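Local coordinates for protein particle-associated lyase (Acinetobacter bacteriophage AP22, PDB 4Y9V) that serves as a phage tailspike that binds a capsular saccharide of Acinetobacter baumannii and probably cleaves the capsular polysaccharide as a lyase, at residues A[149-154]-A[204-209]; A[527-532]-A[611-616]; A[533-538]-A[605-610]. All coordinates share one frame; numbering follows the deposited sequence.

Contact 1: residues A[149-154]-A[204-209]; sequences GDWLVI and LKVNPI. With EDO (1,2-ethanediol), chain E.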
loop_
_atom_site.group_PDB
_atom_site.type_symbol
_atom_site.label_atom_id
_atom_site.label_comp_id
_atom_site.label_asym_id
_atom_site.label_seq_id
_atom_site.Cartn_x
_atom_site.Cartn_y
_atom_site.Cartn_z
ATOM N N GLY A 149 8.574 7.184 -30.603
ATOM C CA GLY A 149 7.864 8.082 -29.731
ATOM C C GLY A 149 6.399 8.262 -30.052
ATOM O O GLY A 149 5.684 8.869 -29.239
ATOM N N ASP A 150 5.966 7.770 -31.202
ATOM C CA ASP A 150 4.558 7.932 -31.560
ATOM C C ASP A 150 3.670 7.161 -30.573
ATOM O O ASP A 150 3.980 6.050 -30.131
ATOM C CB ASP A 150 4.303 7.433 -32.962
ATOM C CG ASP A 150 4.788 8.340 -34.099
ATOM O OD1 ASP A 150 5.184 9.484 -33.801
ATOM O OD2 ASP A 150 4.736 7.878 -35.235
ATOM N N TRP A 151 2.502 7.760 -30.315
ATOM C CA TRP A 151 1.388 7.149 -29.635
ATOM C C TRP A 151 0.503 6.479 -30.687
ATOM O O TRP A 151 -0.084 7.161 -31.523
ATOM C CB TRP A 151 0.624 8.224 -28.845
ATOM C CG TRP A 151 -0.639 7.799 -28.174
ATOM C CD1 TRP A 151 -1.222 6.568 -28.091
ATOM C CD2 TRP A 151 -1.501 8.701 -27.465
ATOM N NE1 TRP A 151 -2.400 6.647 -27.398
ATOM C CE2 TRP A 151 -2.599 7.936 -26.989
ATOM C CE3 TRP A 151 -1.465 10.057 -27.170
ATOM C CZ2 TRP A 151 -3.644 8.521 -26.263
ATOM C CZ3 TRP A 151 -2.482 10.633 -26.434
ATOM C CH2 TRP A 151 -3.557 9.862 -25.981
ATOM N N LEU A 152 0.486 5.142 -30.649
ATOM C CA LEU A 152 -0.357 4.365 -31.524
ATOM C C LEU A 152 -1.478 3.706 -30.700
ATOM O O LEU A 152 -1.342 3.452 -29.499
ATOM C CB LEU A 152 0.404 3.262 -32.274
ATOM C CG LEU A 152 1.629 3.747 -33.068
ATOM C CD1 LEU A 152 2.265 2.528 -33.760
ATOM C CD2 LEU A 152 1.288 4.825 -34.071
ATOM N N VAL A 153 -2.572 3.425 -31.393
ATOM C CA VAL A 153 -3.686 2.669 -30.825
ATOM C C VAL A 153 -3.832 1.396 -31.648
ATOM O O VAL A 153 -3.978 1.437 -32.868
ATOM C CB VAL A 153 -5.010 3.448 -30.883
ATOM C CG1 VAL A 153 -6.073 2.705 -30.077
ATOM C CG2 VAL A 153 -4.848 4.890 -30.398
ATOM N N ILE A 154 -3.809 0.246 -30.957
ATOM C CA ILE A 154 -4.224 -1.016 -31.525
ATOM C C ILE A 154 -5.704 -1.136 -31.183
ATOM O O ILE A 154 -6.072 -1.003 -30.022
ATOM C CB ILE A 154 -3.431 -2.182 -30.885
ATOM C CG1 ILE A 154 -1.944 -2.046 -31.115
ATOM C CG2 ILE A 154 -3.977 -3.543 -31.361
ATOM C CD1 ILE A 154 -1.070 -2.932 -30.232
ATOM N N LEU A 204 -4.077 3.031 -35.263
ATOM C CA LEU A 204 -4.282 4.461 -35.286
ATOM C C LEU A 204 -3.018 5.167 -34.799
ATOM O O LEU A 204 -2.298 4.634 -33.963
ATOM C CB LEU A 204 -5.443 4.905 -34.406
ATOM C CG LEU A 204 -6.702 4.033 -34.456
ATOM C CD1 LEU A 204 -7.753 4.538 -33.477
ATOM C CD2 LEU A 204 -7.269 3.952 -35.881
ATOM N N LYS A 205 -2.797 6.387 -35.280
ATOM C CA LYS A 205 -1.775 7.264 -34.756
ATOM C C LYS A 205 -2.431 8.478 -34.145
ATOM O O LYS A 205 -3.305 9.081 -34.821
ATOM C CB LYS A 205 -0.794 7.662 -35.882
ATOM C CG LYS A 205 0.301 8.588 -35.432
ATOM C CD LYS A 205 1.388 8.749 -36.445
ATOM C CE LYS A 205 2.339 9.888 -36.097
ATOM N NZ LYS A 205 3.573 9.851 -36.920
ATOM N N VAL A 206 -2.014 8.865 -32.954
ATOM C CA VAL A 206 -2.609 9.982 -32.221
ATOM C C VAL A 206 -1.731 11.207 -32.296
ATOM O O VAL A 206 -0.528 11.139 -32.138
ATOM C CB VAL A 206 -2.843 9.580 -30.742
ATOM C CG1 VAL A 206 -3.536 10.703 -29.984
ATOM C CG2 VAL A 206 -3.643 8.290 -30.638
ATOM N N ASN A 207 -2.392 12.359 -32.472
ATOM C CA ASN A 207 -1.758 13.682 -32.359
ATOM C C ASN A 207 -2.368 14.323 -31.122
ATOM O O ASN A 207 -3.528 14.758 -31.192
ATOM C CB ASN A 207 -2.093 14.485 -33.628
ATOM C CG ASN A 207 -1.422 15.840 -33.654
ATOM O OD1 ASN A 207 -0.888 16.241 -32.659
ATOM N ND2 ASN A 207 -1.493 16.508 -34.809
ATOM N N PRO A 208 -1.696 14.299 -29.988
ATOM C CA PRO A 208 -2.316 14.696 -28.719
ATOM C C PRO A 208 -2.477 16.216 -28.593
ATOM O O PRO A 208 -1.705 16.978 -29.191
ATOM C CB PRO A 208 -1.344 14.161 -27.682
ATOM C CG PRO A 208 0.019 14.236 -28.378
ATOM C CD PRO A 208 -0.307 13.823 -29.778
ATOM N N ILE A 209 -3.418 16.613 -27.748
ATOM C CA ILE A 209 -3.599 18.028 -27.377
ATOM C C ILE A 209 -3.016 18.281 -25.987
ATOM O O ILE A 209 -3.105 17.440 -25.095
ATOM C CB ILE A 209 -5.084 18.420 -27.411
ATOM C CG1 ILE A 209 -5.239 19.958 -27.357
ATOM C CG2 ILE A 209 -5.926 17.744 -26.313
ATOM C CD1 ILE A 209 -6.658 20.448 -27.648
HETATM C C1 EDO E . -4.330 17.783 -21.417
HETATM O O1 EDO E . -4.601 18.160 -22.761
HETATM C C2 EDO E . -2.933 18.233 -21.064
HETATM O O2 EDO E . -2.029 17.486 -21.874
HETATM O O HOH W 1 5.357 11.487 -35.847
HETATM O O HOH W 2 2.012 10.436 -31.194
HETATM O O HOH W 3 1.914 10.044 -32.054
#
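Val206 lies over one face of the Trp151 indole. Its CG2 sits 3.7 Å above the centroid of the five-membered ring, almost on the ring normal, a CH-pi contact. Val206 CG1 meets the six-membered ring, 3.6 Å from Trp151 CE3. Pro208 CB reaches the ring edge at Trp151 CZ3, 3.9 Å away. Val206 CG2 also touches Val153 CG2 at 3.6 Å, and Val153 packs on Leu204 through their CB atoms. Three backbone bonds tie the strands: Val206 N to Trp151 O, and a reciprocal pair between Val153 and Leu204. On the face of Leu152 and Lys205, the lysine, in one of its two modelled positions, extends to Asp150 in a salt bridge, Lys205 NZ to Asp150 OD2 2.8 Å. There NZ comes from above the carboxylate plane, 43° out of it, and a water also links it to Asp150 OD1. Further out, Gln147 N bonds Asp150 OD2 and Gln145 O bonds Lys205 NZ. Phe174 meets the indole edge-to-face. Strands 172-181 and 113-125 flank the pair. This is an antiparallel strand pair in the interior of a beta sheet, within the Ig-like domain of the tailspike family.

Contact 2: residues A[527-532]-A[611-616]; sequences VVSVTS and PKTFNL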
loop_
_atom_site.group_PDB
_atom_site.type_symbol
_atom_site.label_atom_id
_atom_site.label_comp_id
_atom_site.label_asym_id
_atom_site.label_seq_id
_atom_site.Cartn_x
_atom_site.Cartn_y
_atom_site.Cartn_z
ATOM N N VAL A 527 -9.089 -30.222 22.861
ATOM C CA VAL A 527 -8.838 -31.194 23.913
ATOM C C VAL A 527 -10.179 -31.516 24.583
ATOM O O VAL A 527 -11.039 -30.633 24.714
ATOM C CB VAL A 527 -7.821 -30.676 24.955
ATOM C CG1 VAL A 527 -8.254 -29.369 25.611
ATOM C CG2 VAL A 527 -7.496 -31.756 26.004
ATOM N N VAL A 528 -10.311 -32.729 25.058
ATOM C CA VAL A 528 -11.450 -33.108 25.905
ATOM C C VAL A 528 -10.957 -34.106 26.931
ATOM O O VAL A 528 -10.366 -35.130 26.609
ATOM C CB VAL A 528 -12.597 -33.675 25.043
ATOM C CG1 VAL A 528 -12.170 -34.826 24.117
ATOM C CG2 VAL A 528 -13.773 -34.036 25.890
ATOM N N SER A 529 -11.262 -33.812 28.205
ATOM C CA SER A 529 -10.978 -34.770 29.282
ATOM C C SER A 529 -12.048 -35.859 29.263
ATOM O O SER A 529 -13.254 -35.550 29.116
ATOM C CB SER A 529 -10.994 -34.061 30.634
ATOM O OG SER A 529 -10.968 -35.009 31.697
ATOM N N VAL A 530 -11.630 -37.087 29.416
ATOM C CA VAL A 530 -12.529 -38.242 29.539
ATOM C C VAL A 530 -12.143 -39.008 30.800
ATOM O O VAL A 530 -11.006 -38.947 31.277
ATOM C CB VAL A 530 -12.509 -39.155 28.308
ATOM C CG1 VAL A 530 -13.023 -38.407 27.087
ATOM C CG2 VAL A 530 -11.148 -39.758 28.065
ATOM N N THR A 531 -13.116 -39.747 31.304
ATOM C CA THR A 531 -12.889 -40.643 32.457
ATOM C C THR A 531 -13.416 -42.010 32.080
ATOM O O THR A 531 -14.586 -42.176 31.717
ATOM C CB THR A 531 -13.594 -40.099 33.702
ATOM O OG1 THR A 531 -13.023 -38.813 34.050
ATOM C CG2 THR A 531 -13.401 -41.035 34.884
ATOM N N SER A 532 -12.550 -43.010 32.112
ATOM C CA SER A 532 -12.977 -44.370 31.851
ATOM C C SER A 532 -13.845 -44.875 33.004
ATOM O O SER A 532 -13.807 -44.388 34.107
ATOM C CB SER A 532 -11.793 -45.278 31.590
ATOM O OG SER A 532 -11.003 -45.333 32.764
ATOM N N PRO A 611 -11.100 -46.830 36.985
ATOM C CA PRO A 611 -11.374 -45.558 36.266
ATOM C C PRO A 611 -10.121 -44.660 36.282
ATOM O O PRO A 611 -9.453 -44.528 37.311
ATOM C CB PRO A 611 -12.512 -44.920 37.072
ATOM C CG PRO A 611 -13.253 -46.122 37.624
ATOM C CD PRO A 611 -12.118 -47.044 38.059
ATOM N N LYS A 612 -9.888 -44.005 35.143
ATOM C CA LYS A 612 -8.808 -43.055 34.964
ATOM C C LYS A 612 -9.296 -41.833 34.177
ATOM O O LYS A 612 -10.031 -42.003 33.215
ATOM C CB LYS A 612 -7.633 -43.651 34.166
ATOM C CG LYS A 612 -6.873 -44.750 34.863
ATOM C CD LYS A 612 -5.957 -44.291 35.919
ATOM C CE LYS A 612 -5.730 -45.312 37.025
ATOM N NZ LYS A 612 -4.375 -45.077 37.585
ATOM N N THR A 613 -8.827 -40.649 34.583
ATOM C CA THR A 613 -9.145 -39.398 33.897
ATOM C C THR A 613 -7.925 -38.936 33.118
ATOM O O THR A 613 -6.794 -38.893 33.662
ATOM C CB THR A 613 -9.595 -38.321 34.916
ATOM O OG1 THR A 613 -10.745 -38.793 35.614
ATOM C CG2 THR A 613 -9.895 -37.007 34.241
ATOM N N PHE A 614 -8.122 -38.589 31.841
ATOM C CA PHE A 614 -7.010 -38.225 30.960
ATOM C C PHE A 614 -7.563 -37.431 29.795
ATOM O O PHE A 614 -8.776 -37.277 29.652
ATOM C CB PHE A 614 -6.208 -39.470 30.554
ATOM C CG PHE A 614 -7.087 -40.528 29.867
ATOM C CD1 PHE A 614 -7.268 -40.495 28.507
ATOM C CD2 PHE A 614 -7.690 -41.508 30.619
ATOM C CE1 PHE A 614 -8.086 -41.445 27.901
ATOM C CE2 PHE A 614 -8.498 -42.455 30.019
ATOM C CZ PHE A 614 -8.691 -42.421 28.652
ATOM N N ASN A 615 -6.669 -36.937 28.952
ATOM C CA ASN A 615 -7.072 -36.127 27.798
ATOM C C ASN A 615 -7.071 -36.905 26.494
ATOM O O ASN A 615 -6.176 -37.716 26.219
ATOM C CB ASN A 615 -6.110 -34.955 27.646
ATOM C CG ASN A 615 -6.365 -33.852 28.651
ATOM O OD1 ASN A 615 -7.505 -33.586 29.018
ATOM N ND2 ASN A 615 -5.268 -33.203 29.056
ATOM N N LEU A 616 -8.043 -36.556 25.660
ATOM C CA LEU A 616 -8.031 -36.847 24.242
ATOM C C LEU A 616 -7.880 -35.512 23.499
ATOM O O LEU A 616 -8.482 -34.522 23.856
ATOM C CB LEU A 616 -9.283 -37.593 23.778
ATOM C CG LEU A 616 -9.362 -39.013 24.282
ATOM C CD1 LEU A 616 -10.712 -39.624 24.061
ATOM C CD2 LEU A 616 -8.334 -39.868 23.482
#
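Val530 CG2 sits over one face of the Phe614 ring, 3.5 Å above its plane and offset toward the rim. Its nearest ring atom is Phe614 CE1, also at 3.5 Å. The other branch, Val530 CG1, meets Leu616 CD1 at 4.0 Å, and these two side chains cross at about a right angle. Val528 and Leu616 lie side by side and point the same way. Phe574 meets the Phe614 ring edge-to-face, and strands 538-545 and 597-604 pack on the same apolar face. The face of Ser529, Thr531, Thr613 and Asn615 is different. Thr531 OG1 and Thr613 OG1 share a hydrogen bond of 2.8 Å. In one of its two modelled positions, Ser529 OG lies against the methyl Thr613 CG2 at 3.4 Å. Val527 CG2 touches the amide of Asn615. Paired backbone bonds join Val528 to Leu616 and Val530 to Phe614. Beyond them Ser532 N bonds Lys612 O at 2.9 Å, and Lys612 N returns to the side-chain atom Ser532 OG at 2.9 Å. The Lys612 side chain also has two modelled positions; in one, its ammonium turns to Phe573, bonding its carbonyl and making a cation-pi contact. The ladder is thus two-sided: apolar toward the domain interior, hydroxyl-rich on the other face, with a serine hydroxyl standing in for a backbone carbonyl at its end.

Contact 3: residues A[533-538]-A[605-610]; sequences AVNNTA and NKKVVT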
loop_
_atom_site.group_PDB
_atom_site.type_symbol
_atom_site.label_atom_id
_atom_site.label_comp_id
_atom_site.label_asym_id
_atom_site.label_seq_id
_atom_site.Cartn_x
_atom_site.Cartn_y
_atom_site.Cartn_z
ATOM N N ALA A 533 -14.689 -45.871 32.652
ATOM C CA ALA A 533 -15.537 -46.513 33.645
ATOM C C ALA A 533 -15.223 -48.001 33.676
ATOM O O ALA A 533 -14.759 -48.609 32.690
ATOM C CB ALA A 533 -16.995 -46.339 33.259
ATOM N N VAL A 534 -15.485 -48.614 34.837
ATOM C CA VAL A 534 -15.272 -50.058 35.008
ATOM C C VAL A 534 -16.016 -50.797 33.905
ATOM O O VAL A 534 -17.194 -50.503 33.591
ATOM C CB VAL A 534 -15.733 -50.511 36.413
ATOM C CG1 VAL A 534 -15.615 -52.023 36.550
ATOM C CG2 VAL A 534 -14.895 -49.844 37.484
ATOM N N ASN A 535 -15.319 -51.738 33.308
ATOM C CA ASN A 535 -15.807 -52.606 32.237
ATOM C C ASN A 535 -15.797 -51.946 30.870
ATOM O O ASN A 535 -16.155 -52.602 29.871
ATOM C CB ASN A 535 -17.158 -53.287 32.520
ATOM C CG ASN A 535 -17.092 -54.164 33.731
ATOM O OD1 ASN A 535 -16.078 -54.867 33.939
ATOM N ND2 ASN A 535 -18.137 -54.127 34.541
ATOM N N ASN A 536 -15.329 -50.683 30.745
ATOM C CA ASN A 536 -15.254 -50.127 29.398
ATOM C C ASN A 536 -14.302 -50.970 28.522
ATOM O O ASN A 536 -13.187 -51.295 28.901
ATOM C CB ASN A 536 -14.659 -48.723 29.419
ATOM C CG ASN A 536 -15.586 -47.540 29.705
ATOM O OD1 ASN A 536 -15.061 -46.418 29.835
ATOM N ND2 ASN A 536 -16.860 -47.713 29.776
ATOM N N THR A 537 -14.753 -51.173 27.281
ATOM C CA THR A 537 -13.927 -51.691 26.204
ATOM C C THR A 537 -13.562 -50.581 25.223
ATOM O O THR A 537 -12.643 -50.736 24.412
ATOM C CB THR A 537 -14.614 -52.865 25.514
ATOM O OG1 THR A 537 -15.915 -52.404 25.089
ATOM C CG2 THR A 537 -14.745 -54.070 26.457
ATOM N N ALA A 538 -14.276 -49.465 25.280
ATOM C CA ALA A 538 -13.920 -48.188 24.653
ATOM C C ALA A 538 -14.236 -47.108 25.670
ATOM O O ALA A 538 -15.168 -47.270 26.479
ATOM C CB ALA A 538 -14.681 -47.989 23.369
ATOM N N ASN A 605 -7.269 -52.555 24.867
ATOM C CA ASN A 605 -6.920 -53.959 24.625
ATOM C C ASN A 605 -7.337 -54.885 25.749
ATOM O O ASN A 605 -7.372 -56.094 25.542
ATOM C CB ASN A 605 -5.423 -54.118 24.291
ATOM C CG ASN A 605 -4.509 -53.638 25.404
ATOM O OD1 ASN A 605 -4.822 -52.705 26.144
ATOM N ND2 ASN A 605 -3.341 -54.272 25.496
ATOM N N LYS A 606 -7.658 -54.405 26.922
ATOM C CA LYS A 606 -8.315 -55.271 27.920
ATOM C C LYS A 606 -9.148 -54.275 28.728
ATOM O O LYS A 606 -8.756 -53.147 29.052
ATOM C CB LYS A 606 -7.376 -56.150 28.731
ATOM C CG LYS A 606 -6.405 -55.385 29.568
ATOM C CD LYS A 606 -5.896 -56.221 30.713
ATOM C CE LYS A 606 -4.595 -55.864 31.344
ATOM N NZ LYS A 606 -4.083 -56.892 32.322
ATOM N N LYS A 607 -10.341 -54.767 29.050
ATOM C CA LYS A 607 -11.399 -53.950 29.582
ATOM C C LYS A 607 -10.946 -53.318 30.897
ATOM O O LYS A 607 -10.188 -53.883 31.695
ATOM C CB LYS A 607 -12.711 -54.701 29.754
ATOM C CG LYS A 607 -12.920 -55.553 30.898
ATOM C CD LYS A 607 -14.296 -56.223 30.877
ATOM C CE LYS A 607 -14.307 -57.314 31.972
ATOM N NZ LYS A 607 -15.643 -57.918 31.997
ATOM N N VAL A 608 -11.446 -52.111 31.137
ATOM C CA VAL A 608 -11.019 -51.312 32.248
ATOM C C VAL A 608 -11.461 -51.906 33.580
ATOM O O VAL A 608 -12.598 -52.338 33.738
ATOM C CB VAL A 608 -11.560 -49.863 32.104
ATOM C CG1 VAL A 608 -11.379 -49.010 33.292
ATOM C CG2 VAL A 608 -10.873 -49.210 30.861
ATOM N N VAL A 609 -10.537 -51.855 34.557
ATOM C CA VAL A 609 -10.762 -52.230 35.934
ATOM C C VAL A 609 -10.792 -51.013 36.842
ATOM O O VAL A 609 -11.558 -50.991 37.797
ATOM C CB VAL A 609 -9.713 -53.264 36.360
ATOM C CG1 VAL A 609 -9.756 -53.500 37.880
ATOM C CG2 VAL A 609 -9.863 -54.572 35.618
ATOM N N THR A 610 -9.943 -50.014 36.595
ATOM C CA THR A 610 -9.809 -48.853 37.444
ATOM C C THR A 610 -10.125 -47.609 36.630
ATOM O O THR A 610 -9.406 -47.340 35.633
ATOM C CB THR A 610 -8.343 -48.729 37.960
ATOM O OG1 THR A 610 -7.975 -49.940 38.620
ATOM C CG2 THR A 610 -8.126 -47.600 38.936
HETATM O O HOH W 4 -13.463 -54.788 34.754
HETATM O O HOH W 5 -16.393 -57.424 34.676
#
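Val608 packs tightly into the type II beta turn from Ala533 to Asn536. Its CG1 lies 3.5 Å from Ala533 O, and its CG2 faces Asn536 CB. Two backbone bonds fix it there. Asn535 N donates to Val608 O at 2.8 Å, and Val608 N donates to Asn536 O at 2.9 Å. The turn is closed by Asn536 N on Ala533 O. It is braced by Asn536 OD1, which takes Ala533 N from 70° above the side-chain carbonyl plane. Thr539 OG1 also bonds this oxygen. The outer side is looser. Lys607 runs extended beside Asn535, pointing the same way, but its NZ stays 3.6 Å from Asn535 OD1. One water bridges the gap, 2.7 Å from Asn535 OD1 and 2.8 Å from Lys607 NZ. A second water joins Asn535 OD1 to Val608 O. Val534 CG2 rests on Val609 O at the exposed margin. The backbone N of Lys607 bonds Glu581 of the third subunit, which places these loops at a trimer contact. Direct backbone bonds and a buried valine therefore hold the two loops together, while the polar tips meet through water.

How the contacts relate
Contacts 2 and 3 belong together; contact 1 stands far off. The centres of contacts 2 and 3 are about 13 Å apart, and they touch where Ser532 OG meets Val608 CG1 at 3.7 Å and where Pro611 meets Val534. Contact 3 is nested within the loop that contact 2 closes, so the strand ladder leads directly into the paired loops of one Ig-like domain. Contact 1 lies in another Ig-like domain, on the opposite side of the chain's centre, about 78 Å from contact 2 and 87 Å from contact 3 between centres. Only contact 1 brackets glycan-pocket residues: Arg166, Tyr168 and Tyr169 come from the chain between its segments.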